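Local coordinates for terminal uridylyltransferase 1 (Trypanosoma brucei, PDB 5HZD), which adds uridines from UTP to the 3' ends of guide RNAs, ribosomal RNAs and some mRNAs, using magnesium or manganese, and takes part in mitochondrial RNA editing, at residues H414-L419 and R428-H433. Residues are numbered along the deposited sequence; the frame is centred on the assembly and turned at random.
Sequences HNVISL and RMLGWH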
loop_
_atom_site.group_PDB
_atom_site.type_symbol
_atom_site.label_atom_id
_atom_site.label_comp_id
_atom_site.label_asym_id
_atom_site.label_seq_id
_atom_site.Cartn_x
_atom_site.Cartn_y
_atom_site.Cartn_z
ATOM N N HIS A 414 -6.688 6.157 28.026
ATOM C CA HIS A 414 -7.962 6.864 27.941
ATOM C C HIS A 414 -8.304 7.478 26.592
ATOM O O HIS A 414 -9.475 7.817 26.356
ATOM C CB HIS A 414 -8.049 7.933 29.025
ATOM C CG HIS A 414 -8.008 7.352 30.396
ATOM N ND1 HIS A 414 -9.044 6.598 30.905
ATOM C CD2 HIS A 414 -7.037 7.353 31.337
ATOM C CE1 HIS A 414 -8.726 6.186 32.121
ATOM N NE2 HIS A 414 -7.515 6.632 32.407
ATOM N N ASN A 415 -7.311 7.627 25.714
ATOM C CA ASN A 415 -7.528 8.323 24.454
ATOM C C ASN A 415 -7.338 7.433 23.235
ATOM O O ASN A 415 -6.863 6.313 23.340
ATOM C CB ASN A 415 -6.592 9.530 24.357
ATOM C CG ASN A 415 -6.948 10.630 25.360
ATOM O OD1 ASN A 415 -8.087 10.705 25.878
ATOM N ND2 ASN A 415 -5.984 11.512 25.619
ATOM N N VAL A 416 -7.713 7.960 22.082
ATOM C CA VAL A 416 -7.693 7.196 20.846
ATOM C C VAL A 416 -6.901 7.982 19.822
ATOM O O VAL A 416 -7.095 9.189 19.677
ATOM C CB VAL A 416 -9.131 7.068 20.302
ATOM C CG1 VAL A 416 -9.139 6.342 18.923
ATOM C CG2 VAL A 416 -10.053 6.370 21.332
ATOM N N ILE A 417 -6.021 7.302 19.097
ATOM C CA ILE A 417 -5.310 7.917 17.960
ATOM C C ILE A 417 -6.321 8.065 16.837
ATOM O O ILE A 417 -6.811 7.068 16.301
ATOM C CB ILE A 417 -4.141 7.012 17.547
ATOM C CG1 ILE A 417 -3.135 6.880 18.713
ATOM C CG2 ILE A 417 -3.425 7.567 16.310
ATOM C CD1 ILE A 417 -1.938 5.940 18.445
ATOM N N SER A 418 -6.694 9.295 16.499
ATOM C CA SER A 418 -7.782 9.482 15.553
ATOM C C SER A 418 -7.592 10.741 14.739
ATOM O O SER A 418 -7.246 11.804 15.282
ATOM C CB SER A 418 -9.134 9.567 16.284
ATOM O OG SER A 418 -10.148 9.813 15.313
ATOM N N LEU A 419 -7.787 10.605 13.426
ATOM C CA LEU A 419 -7.754 11.759 12.518
ATOM C C LEU A 419 -9.162 12.233 12.210
ATOM O O LEU A 419 -9.355 13.132 11.393
ATOM C CB LEU A 419 -7.037 11.389 11.204
ATOM C CG LEU A 419 -5.633 10.818 11.367
ATOM C CD1 LEU A 419 -5.126 10.442 9.974
ATOM C CD2 LEU A 419 -4.793 11.874 12.020
ATOM N N ARG A 428 -14.168 6.966 25.563
ATOM C CA ARG A 428 -15.577 7.121 25.898
ATOM C C ARG A 428 -16.344 7.774 24.737
ATOM O O ARG A 428 -17.476 7.388 24.459
ATOM C CB ARG A 428 -15.749 7.879 27.218
ATOM C CG ARG A 428 -17.217 8.056 27.594
ATOM C CD ARG A 428 -17.343 8.769 28.926
ATOM N NE ARG A 428 -16.831 7.954 30.030
ATOM C CZ ARG A 428 -17.583 7.143 30.773
ATOM N NH1 ARG A 428 -18.882 7.031 30.530
ATOM N NH2 ARG A 428 -17.031 6.439 31.753
ATOM N N MET A 429 -15.702 8.683 23.995
ATOM C CA MET A 429 -16.397 9.322 22.862
ATOM C C MET A 429 -16.835 8.293 21.834
ATOM O O MET A 429 -17.911 8.413 21.256
ATOM C CB MET A 429 -15.529 10.423 22.207
ATOM C CG MET A 429 -15.387 11.676 23.078
ATOM S SD MET A 429 -14.124 12.738 22.372
ATOM C CE MET A 429 -14.831 12.703 20.729
ATOM N N LEU A 430 -16.027 7.242 21.617
ATOM C CA LEU A 430 -16.355 6.229 20.610
ATOM C C LEU A 430 -17.093 5.013 21.166
ATOM O O LEU A 430 -17.458 4.113 20.408
ATOM C CB LEU A 430 -15.066 5.748 19.929
ATOM C CG LEU A 430 -14.179 6.842 19.319
ATOM C CD1 LEU A 430 -13.057 6.221 18.461
ATOM C CD2 LEU A 430 -14.984 7.792 18.452
ATOM N N GLY A 431 -17.258 4.979 22.483
ATOM C CA GLY A 431 -17.860 3.846 23.167
ATOM C C GLY A 431 -16.828 2.733 23.326
ATOM O O GLY A 431 -17.198 1.565 23.483
ATOM N N TRP A 432 -15.556 3.100 23.313
ATOM C CA TRP A 432 -14.461 2.132 23.415
ATOM C C TRP A 432 -13.860 2.109 24.832
ATOM O O TRP A 432 -12.766 1.579 25.054
ATOM C CB TRP A 432 -13.376 2.481 22.399
ATOM C CG TRP A 432 -13.779 2.270 20.977
ATOM C CD1 TRP A 432 -15.000 1.842 20.508
ATOM C CD2 TRP A 432 -12.958 2.475 19.829
ATOM N NE1 TRP A 432 -14.973 1.765 19.135
ATOM C CE2 TRP A 432 -13.739 2.160 18.692
ATOM C CE3 TRP A 432 -11.646 2.924 19.649
ATOM C CZ2 TRP A 432 -13.238 2.261 17.391
ATOM C CZ3 TRP A 432 -11.135 2.997 18.386
ATOM C CH2 TRP A 432 -11.932 2.671 17.252
ATOM N N HIS A 433 -14.585 2.670 25.798
ATOM C CA HIS A 433 -14.108 2.720 27.182
ATOM C C HIS A 433 -14.454 1.451 27.970
ATOM O O HIS A 433 -14.025 1.291 29.119
ATOM C CB HIS A 433 -14.698 3.928 27.889
ATOM C CG HIS A 433 -16.186 3.910 27.935
ATOM N ND1 HIS A 433 -16.962 3.887 26.793
ATOM C CD2 HIS A 433 -17.047 3.880 28.979
ATOM C CE1 HIS A 433 -18.238 3.847 27.134
ATOM N NE2 HIS A 433 -18.317 3.844 28.454
HETATM O O HOH W 1 -12.086 7.569 27.830
#
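Val416 packs against Leu430 and Trp432, and the direct contacts are all apolar. Its CG1 does most of the touching, at 3.9 Å from CD1 of Leu430 and 3.9 Å from CZ3 of Trp432. The approach to the indole is oblique, and the two side chains cross at about a right angle. CG2 of Val416 lies next to CE3 of Trp432, at 4.2 Å. A chi1 of 176° sets CG1 anti to the backbone N and CG2 beside it, and this spread lets the two methyls meet neighbouring ring atoms. Leu430 CD1 sits beside these methyls on the same side of the indole, 3.6 Å above the Trp432 ring plane and offset toward the rim.

The polar link between 414-419 and 428-433 is a water, donating to His414 O at 3.0 Å and accepting from Arg428 N at 3.1 Å. Gly431, with positive phi, ends the short helix in a Schellman motif. Asn472, in the proposed nucleotide recognition motif, hydrogen-bonds Trp432 NE1 through its OD1, and Tyr461 stacks on the ring. The Trp432 side chain is about 11 Å from that of Tyr337, a UTP-binding residue.

Both segments lie in the Cid1-family poly(A) polymerase region of the catalytic module. Strand 415-416 pairs antiparallel with strand 425-426. Helix 427-430 follows directly and folds back, so that Leu430 and Trp432 meet Val416, while Ile417 packs onto helix 336-349.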